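Local coordinates for protein 1-carboxybiuret hydrolase subunit AtzE (Pseudomonas sp., PDB 6C62) that hydrolyses 1-carboxybiuret to urea-1,3-dicarboxylate and ammonia, a step in the bacterial degradation of atrazine, as a member of the amidase family, at residues N139-G144 / A157-Q162; Q250-L255 / G444-D449. All coordinates share one frame; numbering follows the deposited sequence.

Contact 1 (N139-G144 / A157-Q162); sequences NPHDTG and AIAAGQ
P140 turns its ring toward the end of helix 152-159 and sets CG against two alanine methyls, 3.9 Å from CB of A159 and 3.8 Å from CB of A160. CG also lies 3.7 Å from the backbone N of A160, with CB of the proline alongside, so the edge of the ring formed by CB and CG rests on the main chain as well as on the methyls. Alanine suits both the last helical position, A159, and A160 just after it, because a methyl lets the rigid ring come near the backbone. H141 reaches the helix from the next position: its NE2 stands 4.0 Å from CB of A159, the methyl lying obliquely to the imidazole. With CG anti to its own carbonyl carbon (chi1 -57°), the ring is carried round to A159, while NE2 hydrogen-bonds to the carbonyl O of C182 and the ring meets W417 edge-to-face.

P140 and H141 are the middle residues of a type I turn from N139 to D142, and proline's restricted phi fits the second position. N139 folds back in an Asx turn, its OD1 accepting from the backbone N of H141 at 2.9 Å, in the carbonyl plane on a lone pair. On the other side of the contact the helix ends in a Schellman motif, and G161 supplies the positive phi that glycine adopts readily.

This apolar surface contact joins the loop following strand 135-139 to the C-terminal end of helix 152-159; helix 17-35 packs beside it, I35 touching P140 and the T31 hydroxyl and D32 carboxylate accepting from NE2 of Q162.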
loop_
_atom_site.group_PDB
_atom_site.type_symbol
_atom_site.label_atom_id
_atom_site.label_comp_id
_atom_site.label_asym_id
_atom_site.label_seq_id
_atom_site.Cartn_x
_atom_site.Cartn_y
_atom_site.Cartn_z
ATOM N N ASN A 139 10.300 -28.622 -22.814
ATOM C CA ASN A 139 10.772 -27.706 -23.837
ATOM C C ASN A 139 10.674 -28.354 -25.207
ATOM O O ASN A 139 11.306 -29.393 -25.438
ATOM C CB ASN A 139 12.216 -27.334 -23.544
ATOM C CG ASN A 139 12.641 -26.096 -24.249
ATOM O OD1 ASN A 139 12.531 -26.016 -25.471
ATOM N ND2 ASN A 139 13.136 -25.104 -23.488
ATOM N N PRO A 140 9.958 -27.747 -26.161
ATOM C CA PRO A 140 9.883 -28.343 -27.493
ATOM C C PRO A 140 11.188 -28.402 -28.239
ATOM O O PRO A 140 11.283 -29.203 -29.126
ATOM C CB PRO A 140 8.893 -27.407 -28.223
ATOM C CG PRO A 140 8.070 -26.846 -27.159
ATOM C CD PRO A 140 9.042 -26.612 -26.059
ATOM N N HIS A 141 12.174 -27.588 -27.895
ATOM C CA HIS A 141 13.508 -27.711 -28.543
ATOM C C HIS A 141 14.352 -28.856 -27.977
ATOM O O HIS A 141 15.351 -29.259 -28.605
ATOM C CB HIS A 141 14.302 -26.407 -28.447
ATOM C CG HIS A 141 13.576 -25.238 -29.048
ATOM N ND1 HIS A 141 13.194 -25.205 -30.367
ATOM C CD2 HIS A 141 13.065 -24.112 -28.477
ATOM C CE1 HIS A 141 12.544 -24.075 -30.609
ATOM N NE2 HIS A 141 12.437 -23.397 -29.474
ATOM N N ASP A 142 14.010 -29.347 -26.786
ATOM C CA ASP A 142 14.679 -30.512 -26.196
ATOM C C ASP A 142 13.839 -30.946 -25.020
ATOM O O ASP A 142 13.880 -30.324 -23.920
ATOM C CB ASP A 142 16.095 -30.137 -25.786
ATOM C CG ASP A 142 16.855 -31.281 -25.075
ATOM O OD1 ASP A 142 16.259 -32.281 -24.649
ATOM O OD2 ASP A 142 18.087 -31.148 -24.913
ATOM N N THR A 143 13.098 -32.038 -25.224
ATOM C CA THR A 143 12.100 -32.434 -24.279
ATOM C C THR A 143 12.614 -33.016 -22.975
ATOM O O THR A 143 11.808 -33.249 -22.091
ATOM C CB THR A 143 11.037 -33.336 -24.894
ATOM O OG1 THR A 143 11.633 -34.517 -25.370
ATOM C CG2 THR A 143 10.292 -32.606 -26.110
ATOM N N GLY A 144 13.934 -33.176 -22.823
ATOM C CA GLY A 144 14.498 -33.483 -21.506
ATOM C C GLY A 144 14.787 -32.205 -20.678
ATOM O O GLY A 144 15.242 -32.280 -19.539
ATOM N N ALA A 157 3.648 -23.881 -25.749
ATOM C CA ALA A 157 2.623 -23.974 -26.797
ATOM C C ALA A 157 3.026 -23.212 -28.043
ATOM O O ALA A 157 2.694 -23.666 -29.168
ATOM C CB ALA A 157 1.256 -23.495 -26.316
ATOM N N ILE A 158 3.726 -22.088 -27.876
ATOM C CA ILE A 158 4.144 -21.302 -29.028
ATOM C C ILE A 158 5.347 -21.969 -29.720
ATOM O O ILE A 158 5.312 -22.139 -30.930
ATOM C CB ILE A 158 4.476 -19.861 -28.677
ATOM C CG1 ILE A 158 3.191 -19.208 -28.109
ATOM C CG2 ILE A 158 4.993 -19.112 -29.888
ATOM C CD1 ILE A 158 3.515 -18.024 -27.365
ATOM N N ALA A 159 6.323 -22.466 -28.955
ATOM C CA ALA A 159 7.513 -23.031 -29.549
ATOM C C ALA A 159 7.192 -24.375 -30.238
ATOM O O ALA A 159 7.837 -24.727 -31.174
ATOM C CB ALA A 159 8.588 -23.218 -28.542
ATOM N N ALA A 160 6.184 -25.077 -29.792
ATOM C CA ALA A 160 5.745 -26.327 -30.417
ATOM C C ALA A 160 4.848 -26.087 -31.623
ATOM O O ALA A 160 4.399 -27.071 -32.203
ATOM C CB ALA A 160 4.974 -27.162 -29.394
ATOM N N GLY A 161 4.544 -24.837 -31.998
ATOM C CA GLY A 161 3.635 -24.549 -33.098
ATOM C C GLY A 161 2.157 -24.841 -32.834
ATOM O O GLY A 161 1.382 -24.921 -33.766
ATOM N N GLN A 162 1.737 -24.991 -31.562
ATOM C CA GLN A 162 0.321 -25.302 -31.252
ATOM C C GLN A 162 -0.560 -24.053 -31.417
ATOM O O GLN A 162 -1.649 -24.150 -31.956
ATOM C CB GLN A 162 0.155 -25.886 -29.848
ATOM C CG GLN A 162 0.861 -27.246 -29.641
ATOM C CD GLN A 162 1.042 -27.628 -28.173
ATOM O OE1 GLN A 162 0.770 -26.818 -27.298
ATOM N NE2 GLN A 162 1.465 -28.861 -27.897
#

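Contact 2 (Q250-L255 / G444-D449); sequences QGIAGL and GKVLQD
V446 and I252 make the apolar part of the contact: CG2 of V446 meets the CG2 methyl of I252 at 4.1 Å and its CG1 methylene at 4.2 Å. The two side chains cross at about a right angle. Chi1 of I252 is 53°, which puts CG1 between the backbone N and the carbonyl carbon and leaves both branches facing the same valine methyl. Beta-branched residues suit this place, since they offer methyls close to the backbone. G251 adds a backbone contact, its CA 4.2 Å from CG2 of V446; its phi of 85° with an extended psi is a conformation in which a CB would jam against the preceding carbonyl O.

Polar bonds lie within each segment or run to flanking residues. One turn apart on the helix, K445 and D449 form a salt bridge, NZ lying 2.8 Å from OD1 on its syn lone pair, with weak bonds to OD2 and to S249 OG. In the loop, the backbone N of L255 bonds to O of I252, closing a type II turn whose third position, with positive phi, is G254.

The loop before strand 257-260 thus lies against helix 437-449, where R442 NE bonds the G251 carbonyl, and L283 of helix 270-283 touches both I252 and V446.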
loop_
_atom_site.group_PDB
_atom_site.type_symbol
_atom_site.label_atom_id
_atom_site.label_comp_id
_atom_site.label_asym_id
_atom_site.label_seq_id
_atom_site.Cartn_x
_atom_site.Cartn_y
_atom_site.Cartn_z
ATOM N N GLN A 250 8.821 2.071 -36.747
ATOM C CA GLN A 250 9.453 3.396 -36.729
ATOM C C GLN A 250 10.968 3.327 -36.554
ATOM O O GLN A 250 11.663 4.271 -36.960
ATOM C CB GLN A 250 8.799 4.252 -35.644
ATOM C CG GLN A 250 9.205 5.736 -35.598
ATOM C CD GLN A 250 8.367 6.517 -34.583
ATOM O OE1 GLN A 250 7.143 6.368 -34.554
ATOM N NE2 GLN A 250 8.980 7.383 -33.823
ATOM N N GLY A 251 11.509 2.257 -35.954
ATOM C CA GLY A 251 12.967 2.162 -35.757
ATOM C C GLY A 251 13.429 2.872 -34.484
ATOM O O GLY A 251 12.637 3.285 -33.669
ATOM N N ILE A 252 14.730 2.957 -34.312
ATOM C CA ILE A 252 15.361 3.379 -33.076
ATOM C C ILE A 252 16.292 4.573 -33.292
ATOM O O ILE A 252 17.079 4.884 -32.402
ATOM C CB ILE A 252 16.192 2.223 -32.454
ATOM C CG1 ILE A 252 17.174 1.680 -33.498
ATOM C CG2 ILE A 252 15.285 1.109 -31.943
ATOM C CD1 ILE A 252 18.291 0.899 -32.919
ATOM N N ALA A 253 16.176 5.281 -34.427
ATOM C CA ALA A 253 17.050 6.448 -34.697
ATOM C C ALA A 253 16.913 7.447 -33.579
ATOM O O ALA A 253 15.824 7.777 -33.204
ATOM C CB ALA A 253 16.753 7.089 -36.044
ATOM N N GLY A 254 18.040 7.885 -33.010
ATOM C CA GLY A 254 18.057 8.922 -31.996
ATOM C C GLY A 254 17.757 8.494 -30.565
ATOM O O GLY A 254 17.809 9.319 -29.649
ATOM N N LEU A 255 17.439 7.215 -30.351
ATOM C CA LEU A 255 17.227 6.702 -29.015
ATOM C C LEU A 255 18.525 6.473 -28.305
ATOM O O LEU A 255 19.508 6.106 -28.895
ATOM C CB LEU A 255 16.398 5.423 -29.044
ATOM C CG LEU A 255 14.980 5.520 -29.605
ATOM C CD1 LEU A 255 14.359 4.140 -29.502
ATOM C CD2 LEU A 255 14.070 6.548 -28.931
ATOM N N GLY A 444 12.487 -4.386 -30.450
ATOM C CA GLY A 444 12.282 -5.756 -30.854
ATOM C C GLY A 444 12.180 -5.953 -32.356
ATOM O O GLY A 444 12.737 -6.921 -32.906
ATOM N N LYS A 445 11.451 -5.057 -32.996
ATOM C CA LYS A 445 11.230 -5.117 -34.428
ATOM C C LYS A 445 12.581 -4.968 -35.213
ATOM O O LYS A 445 12.815 -5.690 -36.196
ATOM C CB LYS A 445 10.255 -4.037 -34.845
ATOM C CG LYS A 445 9.909 -4.025 -36.339
ATOM C CD LYS A 445 9.420 -5.394 -36.789
ATOM C CE LYS A 445 8.492 -5.287 -37.997
ATOM N NZ LYS A 445 9.272 -4.861 -39.182
ATOM N N VAL A 446 13.464 -4.085 -34.760
ATOM C CA VAL A 446 14.804 -3.989 -35.336
ATOM C C VAL A 446 15.572 -5.303 -35.161
ATOM O O VAL A 446 16.187 -5.786 -36.131
ATOM C CB VAL A 446 15.625 -2.824 -34.751
ATOM C CG1 VAL A 446 17.118 -2.884 -35.213
ATOM C CG2 VAL A 446 14.981 -1.503 -35.136
ATOM N N LEU A 447 15.499 -5.930 -33.975
ATOM C CA LEU A 447 16.167 -7.203 -33.831
ATOM C C LEU A 447 15.590 -8.259 -34.765
ATOM O O LEU A 447 16.334 -9.091 -35.302
ATOM C CB LEU A 447 16.198 -7.705 -32.382
ATOM C CG LEU A 447 16.994 -6.878 -31.368
ATOM C CD1 LEU A 447 16.872 -7.483 -29.968
ATOM C CD2 LEU A 447 18.472 -6.713 -31.734
ATOM N N GLN A 448 14.267 -8.268 -34.918
ATOM C CA GLN A 448 13.611 -9.215 -35.784
ATOM C C GLN A 448 13.982 -9.021 -37.261
ATOM O O GLN A 448 14.259 -10.003 -37.958
ATOM C CB GLN A 448 12.080 -9.154 -35.637
ATOM C CG GLN A 448 11.381 -10.367 -36.270
ATOM C CD GLN A 448 9.895 -10.326 -36.039
ATOM O OE1 GLN A 448 9.374 -10.895 -35.095
ATOM N NE2 GLN A 448 9.214 -9.615 -36.901
ATOM N N ASP A 449 13.997 -7.778 -37.702
ATOM C CA ASP A 449 14.315 -7.438 -39.117
ATOM C C ASP A 449 15.721 -7.868 -39.533
ATOM O O ASP A 449 15.906 -8.292 -40.641
ATOM C CB ASP A 449 14.180 -5.945 -39.380
ATOM C CG ASP A 449 12.703 -5.466 -39.420
ATOM O OD1 ASP A 449 11.715 -6.269 -39.404
ATOM O OD2 ASP A 449 12.529 -4.234 -39.445
#

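Contact 1 and contact 2 are separate surface contacts whose centres lie 28 Å apart, with about 11 Å between their nearest atoms, so they do not meet; contact 1 is complete in the sequence before contact 2 begins. Contact 1 is local, with 12 residues between its segments, whereas contact 2 brings together segments with 188 residues between them, drawing a helix near the C-terminus onto the loop before strand 257-260. Both set a loop against a helix or its end mainly through apolar packing. Neither contains the probable catalytic residues K74, S150 and S174, although S150 lies in the chain between the two segments of contact 1, just before helix 152-159.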